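Local coordinates for tyrosinase (Aspergillus oryzae, PDB 6JU8), which probably oxidises L-tyrosine and L-dopa to L-dopaquinone with molecular oxygen, using the pair of copper ions held in the central domain that this chain contains, at residues 378-383 with 437-442; 296-301 with 384-389; 128-133 with 182-187; 19-24 with 142-147; 237-242 with 367-372. The protein carries 1 engineered substitution. All coordinates share one frame; numbering follows the deposited sequence.

Interaction 1 (378-383 with 437-442); sequences NIDRLT and YDYAIT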
# COMPACT_ATOMS: atom_id res chain seq x y z
N ASN A 378 14.32 -10.84 15.93
CA ASN A 378 15.34 -9.92 16.41
C ASN A 378 15.25 -9.68 17.91
O ASN A 378 16.29 -9.51 18.56
CB ASN A 378 15.30 -8.56 15.69
CG ASN A 378 16.62 -7.82 15.90
OD1 ASN A 378 17.70 -8.43 15.75
ND2 ASN A 378 16.58 -6.55 16.26
N ILE A 379 14.06 -9.67 18.50
CA ILE A 379 13.99 -9.54 19.97
C ILE A 379 14.68 -10.73 20.62
O ILE A 379 15.37 -10.57 21.64
CB ILE A 379 12.53 -9.37 20.41
CG1 ILE A 379 11.94 -8.07 19.84
CG2 ILE A 379 12.38 -9.46 21.93
CD1 ILE A 379 12.70 -6.82 20.24
N ASP A 380 14.54 -11.91 20.02
CA ASP A 380 15.25 -13.10 20.52
C ASP A 380 16.76 -12.93 20.41
O ASP A 380 17.51 -13.30 21.33
CB ASP A 380 14.79 -14.35 19.74
CG ASP A 380 15.30 -15.58 20.48
OD1 ASP A 380 14.79 -15.80 21.60
OD2 ASP A 380 16.20 -16.28 19.98
N ARG A 381 17.21 -12.40 19.28
CA ARG A 381 18.64 -12.11 19.04
C ARG A 381 19.19 -11.10 20.05
O ARG A 381 20.28 -11.28 20.60
CB ARG A 381 18.77 -11.62 17.59
CG ARG A 381 20.22 -11.18 17.24
CD ARG A 381 20.28 -10.90 15.73
NE ARG A 381 21.50 -10.20 15.37
CZ ARG A 381 21.64 -8.87 15.45
NH1 ARG A 381 20.64 -8.11 15.91
NH2 ARG A 381 22.78 -8.29 15.11
N LEU A 382 18.43 -10.03 20.30
CA LEU A 382 18.86 -9.04 21.28
C LEU A 382 18.97 -9.66 22.67
O LEU A 382 19.89 -9.38 23.43
CB LEU A 382 17.89 -7.86 21.32
CG LEU A 382 17.90 -6.97 20.07
CD1 LEU A 382 16.80 -5.92 20.18
CD2 LEU A 382 19.26 -6.32 19.85
N THR A 383 18.03 -10.55 22.99
CA THR A 383 18.11 -11.29 24.25
C THR A 383 19.38 -12.12 24.28
O THR A 383 20.09 -12.14 25.31
CB THR A 383 16.87 -12.17 24.46
OG1 THR A 383 15.71 -11.32 24.48
CG2 THR A 383 16.93 -12.85 25.82
N TYR A 437 19.54 -23.43 16.81
CA TYR A 437 19.81 -22.27 15.98
C TYR A 437 20.83 -21.40 16.72
O TYR A 437 21.05 -21.55 17.93
CB TYR A 437 18.56 -21.46 15.66
CG TYR A 437 17.92 -20.77 16.86
CD1 TYR A 437 18.37 -19.54 17.29
CD2 TYR A 437 16.88 -21.38 17.56
CE1 TYR A 437 17.78 -18.92 18.39
CE2 TYR A 437 16.27 -20.77 18.65
CZ TYR A 437 16.73 -19.53 19.06
OH TYR A 437 16.12 -18.93 20.14
N ASP A 438 21.41 -20.48 15.97
CA ASP A 438 22.31 -19.51 16.60
C ASP A 438 22.24 -18.21 15.79
O ASP A 438 21.54 -18.14 14.77
CB ASP A 438 23.72 -20.07 16.65
CG ASP A 438 24.63 -19.53 17.73
OD1 ASP A 438 24.23 -18.58 18.44
OD2 ASP A 438 25.76 -20.06 17.84
N TYR A 439 22.93 -17.18 16.26
CA TYR A 439 23.08 -15.91 15.55
C TYR A 439 24.56 -15.69 15.25
O TYR A 439 25.41 -16.01 16.08
CB TYR A 439 22.55 -14.75 16.40
CG TYR A 439 21.08 -14.96 16.74
CD1 TYR A 439 20.11 -14.72 15.77
CD2 TYR A 439 20.70 -15.40 18.01
CE1 TYR A 439 18.76 -14.91 16.06
CE2 TYR A 439 19.36 -15.60 18.30
CZ TYR A 439 18.40 -15.36 17.32
OH TYR A 439 17.05 -15.55 17.58
N ALA A 440 24.88 -15.13 14.10
CA ALA A 440 26.29 -14.85 13.81
C ALA A 440 26.96 -14.04 14.91
O ALA A 440 28.10 -14.31 15.30
CB ALA A 440 26.46 -14.11 12.50
N ILE A 441 26.24 -13.04 15.40
CA ILE A 441 26.82 -12.15 16.39
C ILE A 441 27.16 -12.83 17.71
O ILE A 441 28.02 -12.26 18.41
CB ILE A 441 25.91 -10.94 16.61
CG1 ILE A 441 26.64 -9.80 17.34
CG2 ILE A 441 24.62 -11.31 17.32
CD1 ILE A 441 25.89 -8.48 17.20
N THR A 442 26.55 -13.96 18.00
CA THR A 442 26.83 -14.69 19.25
C THR A 442 27.79 -15.85 19.03
O THR A 442 28.04 -16.63 19.95
CB THR A 442 25.56 -15.17 19.97
OG1 THR A 442 24.66 -15.86 19.09
CG2 THR A 442 24.77 -13.98 20.49
O HOH W 1 23.66 -11.95 14.21
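R381 on one turn of helix 371-389 and Y439 in the irregular segment 437-442 mark the closest backbone approach, their CA atoms 6.8 Å apart. At that spacing side chains make the contact. D380 OD2 is gripped by two phenols: Y439 OH donates to it at 2.6 Å on the anti lone pair, while Y437 OH, meeting the aspartate tip to tip, donates at 2.7 Å from 35° above the carboxylate plane. Two such donors, together with the R108 salt bridge to D380 OD1, would be expected to stabilise the carboxylate as an anion. Next to it R381 CB lies over one face of the Y439 ring, 3.7 Å from the centroid and 14° off the normal, a CH-pi contact. R381 CG is anti to the backbone N (chi1 176°). From CG to NE the chain is extended, and at its end NH2 touches I441 CD1 at 3.8 Å and also bonds to Y456 OH. One water, in the guanidinium plane, joins R381 NE to I441 N. The D380 side chain lies about 6 Å from those of copper ligands H107 and H376 and about 11 Å from a copper ion. Helix 103-129 covers Y437 through R108 and T112, helix 448-456 packs on I441, and helix 328-340 lies against I379.

Interaction 2 (296-301 with 384-389); sequences LNWGEF and AIWQTV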
# COMPACT_ATOMS: atom_id res chain seq x y z
N LEU A 296 23.13 -4.02 34.84
CA LEU A 296 21.71 -4.31 34.84
C LEU A 296 21.41 -5.77 35.15
O LEU A 296 22.18 -6.69 34.84
CB LEU A 296 21.13 -4.00 33.46
CG LEU A 296 21.34 -2.57 32.95
CD1 LEU A 296 20.51 -2.35 31.69
CD2 LEU A 296 21.00 -1.55 34.03
N ASN A 297 20.26 -6.02 35.78
CA ASN A 297 19.87 -7.39 36.08
C ASN A 297 18.82 -7.85 35.07
O ASN A 297 18.33 -7.09 34.22
CB ASN A 297 19.43 -7.53 37.54
CG ASN A 297 18.19 -6.75 37.91
OD1 ASN A 297 17.24 -6.66 37.14
ND2 ASN A 297 18.12 -6.22 39.14
N TRP A 298 18.48 -9.14 35.13
CA TRP A 298 17.53 -9.75 34.22
C TRP A 298 16.17 -9.06 34.31
O TRP A 298 15.52 -8.79 33.28
CB TRP A 298 17.34 -11.26 34.49
CG TRP A 298 16.26 -11.82 33.59
CD1 TRP A 298 14.96 -12.09 33.95
CD2 TRP A 298 16.37 -12.14 32.21
NE1 TRP A 298 14.26 -12.56 32.87
CE2 TRP A 298 15.11 -12.60 31.79
CE3 TRP A 298 17.43 -12.08 31.28
CZ2 TRP A 298 14.87 -13.01 30.47
CZ3 TRP A 298 17.18 -12.48 29.98
CH2 TRP A 298 15.92 -12.93 29.59
N GLY A 299 15.71 -8.78 35.52
CA GLY A 299 14.39 -8.17 35.70
C GLY A 299 14.32 -6.85 34.95
O GLY A 299 13.33 -6.54 34.26
N GLU A 300 15.35 -6.01 35.13
CA GLU A 300 15.37 -4.68 34.55
C GLU A 300 15.49 -4.73 33.03
O GLU A 300 14.96 -3.86 32.33
CB GLU A 300 16.56 -3.86 35.06
CG GLU A 300 16.63 -3.66 36.55
CD GLU A 300 17.95 -2.95 36.88
OE1 GLU A 300 17.87 -1.79 37.30
OE2 GLU A 300 19.03 -3.55 36.76
N PHE A 301 16.26 -5.70 32.51
CA PHE A 301 16.47 -5.84 31.07
C PHE A 301 15.18 -6.32 30.39
O PHE A 301 14.82 -5.84 29.32
CB PHE A 301 17.59 -6.86 30.82
CG PHE A 301 17.65 -7.36 29.41
CD1 PHE A 301 18.22 -6.57 28.41
CD2 PHE A 301 17.11 -8.59 29.08
CE1 PHE A 301 18.21 -6.97 27.08
CE2 PHE A 301 17.14 -9.02 27.76
CZ PHE A 301 17.69 -8.22 26.78
N ALA A 384 19.67 -12.87 23.21
CA ALA A 384 20.88 -13.71 23.17
C ALA A 384 22.13 -12.87 23.27
O ALA A 384 23.09 -13.23 23.96
CB ALA A 384 20.86 -14.51 21.86
N ILE A 385 22.17 -11.71 22.59
CA ILE A 385 23.33 -10.80 22.73
C ILE A 385 23.52 -10.38 24.18
O ILE A 385 24.62 -10.43 24.75
CB ILE A 385 23.17 -9.55 21.85
CG1 ILE A 385 23.17 -9.91 20.36
CG2 ILE A 385 24.26 -8.53 22.18
CD1 ILE A 385 22.69 -8.80 19.45
N TRP A 386 22.41 -9.92 24.78
CA TRP A 386 22.51 -9.39 26.15
C TRP A 386 22.92 -10.52 27.09
O TRP A 386 23.75 -10.30 27.98
CB TRP A 386 21.18 -8.75 26.56
CG TRP A 386 21.26 -8.04 27.87
CD1 TRP A 386 21.58 -6.71 28.02
CD2 TRP A 386 21.06 -8.56 29.20
NE1 TRP A 386 21.57 -6.38 29.34
CE2 TRP A 386 21.25 -7.49 30.10
CE3 TRP A 386 20.71 -9.81 29.71
CZ2 TRP A 386 21.14 -7.61 31.49
CZ3 TRP A 386 20.59 -9.93 31.09
CH2 TRP A 386 20.80 -8.87 31.97
N GLN A 387 22.38 -11.73 26.90
CA GLN A 387 22.80 -12.85 27.75
C GLN A 387 24.31 -13.09 27.62
O GLN A 387 24.98 -13.35 28.60
CB GLN A 387 22.07 -14.12 27.38
CG GLN A 387 20.59 -14.18 27.74
CD GLN A 387 20.04 -15.51 27.29
OE1 GLN A 387 19.35 -15.60 26.26
NE2 GLN A 387 20.36 -16.59 28.00
N THR A 388 24.81 -13.02 26.40
CA THR A 388 26.23 -13.27 26.14
C THR A 388 27.13 -12.33 26.92
O THR A 388 28.16 -12.77 27.44
CB THR A 388 26.51 -13.16 24.63
OG1 THR A 388 25.77 -14.20 23.93
CG2 THR A 388 27.97 -13.36 24.31
N VAL A 389 26.74 -11.05 27.00
CA VAL A 389 27.61 -10.10 27.70
C VAL A 389 27.16 -9.82 29.13
O VAL A 389 27.77 -8.99 29.81
CB VAL A 389 27.76 -8.80 26.88
CG1 VAL A 389 28.34 -9.14 25.51
CG2 VAL A 389 26.43 -8.08 26.67
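N297 OD1 accepts from E300 N at 2.8 Å, nearly along the C=O axis, while N297 O, on the same residue, touches W386 CH2 at 3.8 Å. The return bond, N297 N to E300 OE2 at 2.9 Å, completes a capping box that closes the first turn of helix 298-302. No hydrogen bond crosses between the segments; W386 instead carries the contact with its indole, one face of which is covered by F301. Its CG is anti to the backbone N (chi1 -173°), and the indole slides past F301 in the opposite direction. The F301 ring and the five-membered ring of W386 form an offset stack, centroids 3.8 Å apart and planes at 13°, close enough to bring F301 CE1 within 3.3 Å of W386 CG. Farther along the indole, F301 CB sits over the six-membered ring in a CH-pi contact. L296 O approaches the indole edge near CZ2, and W386 CZ3 meets the W298 edge at CE3, 3.8 Å away. W298 NE1 is bonded to Y101 O. This is an aromatic cluster, with a capped short helix docked on the late turns of helix 371-389, the helix that supplies copper ligand H376 in the helical core of the tyrosinase fold.

Interaction 3 (128-133 with 182-187); sequences QNVPQN and LVPGQP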
# COMPACT_ATOMS: atom_id res chain seq x y z
N GLN A 128 7.27 -33.40 -2.31
CA GLN A 128 6.19 -33.30 -3.27
C GLN A 128 6.56 -32.64 -4.59
O GLN A 128 5.87 -32.88 -5.58
CB GLN A 128 5.02 -32.54 -2.63
CG GLN A 128 4.28 -33.32 -1.56
CD GLN A 128 3.42 -32.44 -0.69
OE1 GLN A 128 3.13 -31.26 -0.95
NE2 GLN A 128 2.99 -33.01 0.44
N ASN A 129 7.64 -31.87 -4.64
CA ASN A 129 7.93 -31.03 -5.81
C ASN A 129 9.34 -31.11 -6.35
O ASN A 129 9.61 -30.61 -7.45
CB ASN A 129 7.66 -29.55 -5.47
CG ASN A 129 6.20 -29.30 -5.14
OD1 ASN A 129 5.43 -28.99 -6.05
ND2 ASN A 129 5.82 -29.41 -3.88
N VAL A 130 10.30 -31.65 -5.63
CA VAL A 130 11.68 -31.67 -6.12
C VAL A 130 12.01 -33.04 -6.71
O VAL A 130 11.74 -34.04 -6.04
CB VAL A 130 12.64 -31.34 -4.96
CG1 VAL A 130 14.09 -31.49 -5.38
CG2 VAL A 130 12.31 -29.94 -4.44
N PRO A 131 12.54 -33.10 -7.92
CA PRO A 131 12.80 -34.42 -8.54
C PRO A 131 13.92 -35.14 -7.79
O PRO A 131 14.70 -34.48 -7.10
CB PRO A 131 13.17 -34.09 -9.98
CG PRO A 131 13.62 -32.67 -9.96
CD PRO A 131 12.91 -32.00 -8.82
N GLN A 132 14.00 -36.46 -7.88
CA GLN A 132 15.02 -37.23 -7.18
C GLN A 132 16.38 -36.55 -7.26
O GLN A 132 17.06 -36.38 -6.25
CB GLN A 132 15.10 -38.66 -7.74
N ASN A 133 16.82 -36.11 -8.45
CA ASN A 133 18.19 -35.65 -8.62
C ASN A 133 18.48 -34.34 -7.90
O ASN A 133 19.60 -33.86 -7.81
CB ASN A 133 18.51 -35.49 -10.11
CG ASN A 133 17.87 -34.26 -10.73
OD1 ASN A 133 18.51 -33.21 -10.85
ND2 ASN A 133 16.62 -34.38 -11.14
N LEU A 182 11.74 -20.25 -7.64
CA LEU A 182 12.18 -21.29 -8.55
C LEU A 182 11.10 -22.34 -8.75
O LEU A 182 10.37 -22.67 -7.82
CB LEU A 182 13.42 -22.02 -7.99
CG LEU A 182 14.63 -21.15 -7.65
CD1 LEU A 182 15.83 -22.01 -7.28
CD2 LEU A 182 14.99 -20.24 -8.83
N VAL A 183 11.08 -22.90 -9.94
CA VAL A 183 10.31 -24.11 -10.21
C VAL A 183 11.20 -25.35 -10.11
O VAL A 183 12.05 -25.58 -10.98
CB VAL A 183 9.64 -24.01 -11.59
CG1 VAL A 183 8.78 -25.22 -11.83
CG2 VAL A 183 8.85 -22.71 -11.67
N PRO A 184 11.06 -26.17 -9.08
CA PRO A 184 11.88 -27.39 -9.00
C PRO A 184 11.52 -28.34 -10.13
O PRO A 184 10.38 -28.51 -10.56
CB PRO A 184 11.48 -28.01 -7.66
CG PRO A 184 10.79 -26.91 -6.91
CD PRO A 184 10.13 -26.05 -7.94
N GLY A 185 12.49 -29.04 -10.71
CA GLY A 185 12.08 -29.85 -11.84
C GLY A 185 12.13 -29.08 -13.14
O GLY A 185 12.02 -29.72 -14.19
N GLN A 186 12.29 -27.76 -13.11
CA GLN A 186 12.55 -26.98 -14.32
C GLN A 186 13.70 -25.99 -14.13
O GLN A 186 13.50 -24.77 -14.04
CB GLN A 186 11.28 -26.26 -14.76
CG GLN A 186 10.11 -27.19 -15.03
CD GLN A 186 8.93 -26.53 -15.72
OE1 GLN A 186 7.81 -26.54 -15.20
NE2 GLN A 186 9.14 -25.95 -16.89
N PRO A 187 14.95 -26.47 -14.05
CA PRO A 187 16.02 -25.52 -13.70
C PRO A 187 16.04 -24.37 -14.69
O PRO A 187 15.99 -24.60 -15.90
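P184 and V130 cross at about a right angle, P184 CB lying 3.8 Å from V130 CG2. V130 turns CG1 anti to its backbone N (chi1 174°), which leaves CG2 as the branch that meets the proline ring. The same P184 CB closes on the backbone of N129, reaching its O at 3.2 Å, so the ring rests on both a methyl and a carbonyl. P131 makes the second half of the contact: its ring is laid against the peptide of G185, with CD 3.5 Å from G185 N and CG 3.7 Å from G185 CA. The two segments run close here, CA of V130 and of P184 being 5.2 Å apart, yet no hydrogen bond joins them. P184 and G185 are the central pair of a type II turn closed by Q186 N to V183 O at 3.1 Å; at the positive phi of G185 a CB would press on P184 O. The contact sets the turn between strands 178-182 and 190-194 against the link from helix 103-129 to helix 135-144, whose W138 touches both V130 and P184.

Interaction 4 (19-24 with 142-147); sequences PLPIRK and AKQWRL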
# COMPACT_ATOMS: atom_id res chain seq x y z
N PRO A 19 25.79 -28.22 11.78
CA PRO A 19 25.92 -27.75 13.16
C PRO A 19 25.46 -26.31 13.34
O PRO A 19 25.91 -25.43 12.60
CB PRO A 19 27.43 -27.85 13.41
CG PRO A 19 28.04 -27.87 12.05
CD PRO A 19 27.06 -28.55 11.14
N LEU A 20 24.62 -26.09 14.33
CA LEU A 20 24.02 -24.83 14.73
C LEU A 20 23.90 -23.80 13.61
O LEU A 20 24.58 -22.78 13.61
CB LEU A 20 24.77 -24.21 15.91
CG LEU A 20 24.75 -25.03 17.20
CD1 LEU A 20 25.73 -24.48 18.22
CD2 LEU A 20 23.32 -25.07 17.76
N PRO A 21 23.01 -24.04 12.67
CA PRO A 21 22.77 -23.04 11.60
C PRO A 21 22.26 -21.72 12.16
O PRO A 21 21.63 -21.61 13.22
CB PRO A 21 21.70 -23.74 10.75
CG PRO A 21 21.94 -25.20 11.01
CD PRO A 21 22.16 -25.23 12.51
N ILE A 22 22.56 -20.66 11.41
CA ILE A 22 22.30 -19.31 11.89
C ILE A 22 21.05 -18.69 11.28
O ILE A 22 20.69 -18.83 10.10
CB ILE A 22 23.51 -18.41 11.61
CG1 ILE A 22 23.70 -18.02 10.15
CG2 ILE A 22 24.79 -19.05 12.15
CD1 ILE A 22 24.69 -16.89 9.96
N ARG A 23 20.35 -17.95 12.14
CA ARG A 23 19.27 -17.04 11.75
C ARG A 23 19.93 -15.77 11.20
O ARG A 23 20.60 -15.08 11.99
CB ARG A 23 18.39 -16.74 12.97
CG ARG A 23 17.50 -17.91 13.37
CD ARG A 23 16.77 -17.63 14.68
NE ARG A 23 15.82 -18.71 14.99
CZ ARG A 23 14.98 -18.64 16.02
NH1 ARG A 23 14.99 -17.58 16.82
NH2 ARG A 23 14.14 -19.64 16.26
N LYS A 24 19.70 -15.50 9.92
CA LYS A 24 20.36 -14.40 9.24
C LYS A 24 19.51 -13.14 9.21
O LYS A 24 18.28 -13.19 9.35
CB LYS A 24 20.65 -14.83 7.79
CG LYS A 24 21.64 -15.99 7.73
CD LYS A 24 21.86 -16.44 6.28
CE LYS A 24 23.10 -17.31 6.16
NZ LYS A 24 23.28 -17.76 4.75
N ALA A 142 17.07 -26.69 3.11
CA ALA A 142 16.10 -26.64 4.20
C ALA A 142 16.73 -26.83 5.57
O ALA A 142 16.31 -26.23 6.57
CB ALA A 142 15.04 -27.73 4.02
N LYS A 143 17.71 -27.72 5.64
CA LYS A 143 18.37 -28.03 6.91
C LYS A 143 19.27 -26.89 7.37
O LYS A 143 19.56 -26.75 8.56
CB LYS A 143 19.17 -29.32 6.77
CG LYS A 143 18.27 -30.55 6.69
CD LYS A 143 19.11 -31.80 6.43
CE LYS A 143 18.19 -33.00 6.21
NZ LYS A 143 18.99 -34.23 5.97
N GLN A 144 19.71 -26.06 6.42
CA GLN A 144 20.54 -24.91 6.77
C GLN A 144 19.66 -23.71 7.10
O GLN A 144 20.07 -22.81 7.84
CB GLN A 144 21.48 -24.55 5.64
CG GLN A 144 22.88 -25.14 5.72
CD GLN A 144 23.58 -24.84 7.04
OE1 GLN A 144 23.84 -23.70 7.45
NE2 GLN A 144 23.90 -25.92 7.73
N TRP A 145 18.47 -23.63 6.54
CA TRP A 145 17.59 -22.50 6.73
C TRP A 145 17.18 -22.31 8.18
O TRP A 145 16.87 -23.28 8.87
CB TRP A 145 16.31 -22.64 5.90
CG TRP A 145 15.35 -21.51 6.09
CD1 TRP A 145 15.35 -20.33 5.39
CD2 TRP A 145 14.27 -21.46 7.03
NE1 TRP A 145 14.30 -19.56 5.86
CE2 TRP A 145 13.64 -20.22 6.85
CE3 TRP A 145 13.78 -22.36 8.00
CZ2 TRP A 145 12.53 -19.86 7.61
CZ3 TRP A 145 12.68 -21.99 8.75
CH2 TRP A 145 12.08 -20.74 8.55
N ARG A 146 17.14 -21.05 8.61
CA ARG A 146 16.58 -20.72 9.92
C ARG A 146 15.75 -19.45 9.72
O ARG A 146 15.92 -18.74 8.72
CB ARG A 146 17.67 -20.50 10.97
CG ARG A 146 18.43 -21.78 11.33
CD ARG A 146 17.49 -22.75 12.03
NE ARG A 146 18.12 -23.99 12.54
CZ ARG A 146 18.39 -25.07 11.82
NH1 ARG A 146 18.14 -25.08 10.51
NH2 ARG A 146 18.92 -26.13 12.40
N LEU A 147 14.86 -19.17 10.66
CA LEU A 147 13.99 -18.00 10.45
C LEU A 147 14.84 -16.73 10.45
O LEU A 147 15.52 -16.45 11.44
CB LEU A 147 12.95 -17.92 11.58
CG LEU A 147 11.95 -16.77 11.45
CD1 LEU A 147 10.97 -17.03 10.30
CD2 LEU A 147 11.20 -16.54 12.76
O HOH W 2 25.66 -25.27 9.66
O HOH W 3 21.08 -20.35 7.92
O HOH W 4 23.82 -21.05 8.55
O HOH W 5 18.03 -16.99 8.13
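Packing carries the direct part of this contact, beginning with P21, whose ring lies against one face of the R146 guanidinium: CG is 3.4 Å from the guanidinium plane and CD 3.4 Å from NH2. The R146 chain bends at chi2 (-66°), which sets CD, and the guanidinium presents that face to the P21 ring. Two residues after P21, R23 CG meets R146 CB at 3.5 Å, the two arginine chains crossing at about a right angle, and it also touches L147 O at 3.1 Å; that buried carbonyl oxygen has no hydrogen-bonding partner in the model. Direct hydrogen bonds, by contrast, run within 142-147. R146 NH1 donates to K143 O and, at 2.7 Å, to W145 O, both from above the carbonyl planes, while NE bonds to N436 O; together they fix the rotation of the guanidinium facing the proline. Water supplies the polar links across. One water donates to both I22 O and Q144 O, each at 2.7 Å, a second connects I22 N to Q144 OE1, a third connects P19 O to Q144 NE2, which is also hydrogen-bonded to H18 ND1, and a fourth spans K24 N and R146 O. Among charges, R23 NE and R146 NE stay 6.3 Å apart, and E115 pairs with R23 NE. The N-terminal segment thus lies along the C-terminal end of helix 135-144, with helix 103-129 touching R23 and R146 and helix 41-55 behind Q144 and L147.

Interaction 5 (237-242 with 367-372); sequences TTKYGL and AYDPIF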
# COMPACT_ATOMS: atom_id res chain seq x y z
N THR A 237 -4.53 -8.17 7.08
CA THR A 237 -3.74 -7.33 7.97
C THR A 237 -3.32 -6.05 7.24
O THR A 237 -3.24 -6.04 6.00
CB THR A 237 -2.49 -8.09 8.47
OG1 THR A 237 -1.68 -8.52 7.35
CG2 THR A 237 -2.88 -9.33 9.25
N THR A 238 -3.12 -4.99 8.00
CA THR A 238 -2.72 -3.70 7.46
C THR A 238 -1.67 -3.06 8.34
O THR A 238 -1.64 -3.28 9.55
CB THR A 238 -3.94 -2.80 7.25
OG1 THR A 238 -3.55 -1.54 6.67
CG2 THR A 238 -4.67 -2.47 8.55
N LYS A 239 -0.82 -2.25 7.73
CA LYS A 239 0.08 -1.31 8.43
C LYS A 239 -0.47 0.09 8.17
O LYS A 239 -0.46 0.49 6.98
CB LYS A 239 1.53 -1.45 7.96
CG LYS A 239 2.11 -2.86 8.10
CD LYS A 239 3.39 -2.96 7.24
CE LYS A 239 4.08 -4.31 7.38
NZ LYS A 239 3.16 -5.42 7.01
N TYR A 240 -0.99 0.78 9.16
CA TYR A 240 -1.49 2.15 9.12
C TYR A 240 -2.80 2.33 8.37
O TYR A 240 -3.28 3.47 8.30
CB TYR A 240 -0.44 3.13 8.54
CG TYR A 240 0.69 3.42 9.49
CD1 TYR A 240 1.76 2.53 9.62
CD2 TYR A 240 0.71 4.60 10.28
CE1 TYR A 240 2.82 2.77 10.47
CE2 TYR A 240 1.77 4.82 11.15
CZ TYR A 240 2.81 3.91 11.24
OH TYR A 240 3.83 4.20 12.14
N GLY A 241 -3.41 1.30 7.79
CA GLY A 241 -4.56 1.55 6.92
C GLY A 241 -5.92 1.75 7.57
O GLY A 241 -6.87 2.02 6.81
N LEU A 242 -6.04 1.66 8.88
CA LEU A 242 -7.32 1.89 9.54
C LEU A 242 -7.38 3.28 10.15
O LEU A 242 -6.62 3.57 11.09
CB LEU A 242 -7.57 0.88 10.68
CG LEU A 242 -7.37 -0.59 10.27
CD1 LEU A 242 -7.66 -1.51 11.47
CD2 LEU A 242 -8.20 -0.96 9.06
N ALA A 367 0.13 -10.66 15.89
CA ALA A 367 0.79 -11.86 15.34
C ALA A 367 0.25 -12.24 13.98
O ALA A 367 0.90 -13.02 13.27
CB ALA A 367 0.68 -13.01 16.34
N TYR A 368 -0.88 -11.67 13.54
CA TYR A 368 -1.39 -11.99 12.20
C TYR A 368 -0.50 -11.38 11.13
O TYR A 368 -0.43 -11.88 10.01
CB TYR A 368 -2.88 -11.58 12.03
CG TYR A 368 -3.70 -12.48 12.91
CD1 TYR A 368 -3.96 -13.78 12.56
CD2 TYR A 368 -4.16 -12.04 14.14
CE1 TYR A 368 -4.70 -14.62 13.40
CE2 TYR A 368 -4.87 -12.87 14.99
CZ TYR A 368 -5.15 -14.16 14.63
OH TYR A 368 -5.83 -15.02 15.45
N ASP A 369 0.20 -10.27 11.45
CA ASP A 369 1.04 -9.65 10.42
C ASP A 369 2.33 -10.45 10.31
O ASP A 369 3.01 -10.59 11.35
CB ASP A 369 1.34 -8.20 10.79
CG ASP A 369 2.05 -7.46 9.66
OD1 ASP A 369 2.94 -8.10 9.03
OD2 ASP A 369 1.75 -6.26 9.45
N PRO A 370 2.70 -10.98 9.16
CA PRO A 370 3.91 -11.81 9.08
C PRO A 370 5.18 -11.14 9.58
O PRO A 370 6.13 -11.85 9.95
CB PRO A 370 4.00 -12.12 7.57
CG PRO A 370 2.55 -12.14 7.14
CD PRO A 370 1.94 -10.95 7.86
N ILE A 371 5.29 -9.80 9.58
CA ILE A 371 6.48 -9.18 10.14
C ILE A 371 6.61 -9.41 11.65
O ILE A 371 7.71 -9.29 12.20
CB ILE A 371 6.55 -7.67 9.83
CG1 ILE A 371 8.00 -7.18 9.94
CG2 ILE A 371 5.58 -6.88 10.69
CD1 ILE A 371 8.19 -5.72 9.58
N PHE A 372 5.51 -9.72 12.34
CA PHE A 372 5.54 -10.02 13.77
C PHE A 372 6.69 -10.95 14.10
O PHE A 372 7.46 -10.75 15.06
CB PHE A 372 4.21 -10.67 14.19
CG PHE A 372 4.20 -11.15 15.62
CD1 PHE A 372 4.65 -12.43 15.93
CD2 PHE A 372 3.74 -10.32 16.64
CE1 PHE A 372 4.66 -12.86 17.25
CE2 PHE A 372 3.72 -10.73 17.94
CZ PHE A 372 4.17 -12.02 18.23
O HOH W 6 -0.24 -6.25 7.40
O HOH W 7 0.57 -4.31 11.01
O HOH W 8 4.53 -7.86 6.82
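K239 and D369 supply the tight polar centre of the contact. K239 NZ donates to D369 OD2 at 2.9 Å on its syn lone pair, a salt bridge, with only a weak bond to OD1 at 3.4 Å. The lysine chain is bent at its last torsion (chi4 58°), which turns NZ toward the aspartate; Q256 OE1 is a further partner of NZ. A water beside the ion pair joins K239 NZ to D369 OD1, 2.7 Å from OD1. D369 OD1 meanwhile caps the start of helix 371-389, accepting from I371 N at 3.0 Å. One carboxylate therefore links the loop to the helix end, and both lysine and helix N-terminus would be expected to favour its anionic form. The closest apolar packing is T237 CG2 against Y368 CB, 3.6 Å, the two side chains crossing at about a right angle. The looser, water-filled side is bridged by two ordered waters: one spans T237 OG1 and D369 OD2, another T238 O and the same OD2. T237 OG1 is also bonded to F200 N. Helix 64-69 touches Y368 and P370, helix 258-267 lies on Y240, and I371, near the start of helix 371-389, has its side chain about 7 Å from that of copper ligand H336.

In the fold
From the N terminus, interaction 4 closes first, bringing 19-24 back onto the end of helix 135-144. Interaction 3 opens inside that loop and closes beyond it, so the two cross; it fixes the outlying strand turn, about 31 Å from the chain centre. Interaction 5 then spans 237-242 to 367-372, and interaction 2 crosses it, ending further along helix 371-389. Interaction 1 crosses interaction 2 in turn, carrying that same helix to the C-terminal loop. Three contacts therefore share helix 371-389. Interactions 1 and 2 touch through I441 and I385, while interactions 1 and 4 meet through probable backbone hydrogen bonds of D438 with P21 and R23.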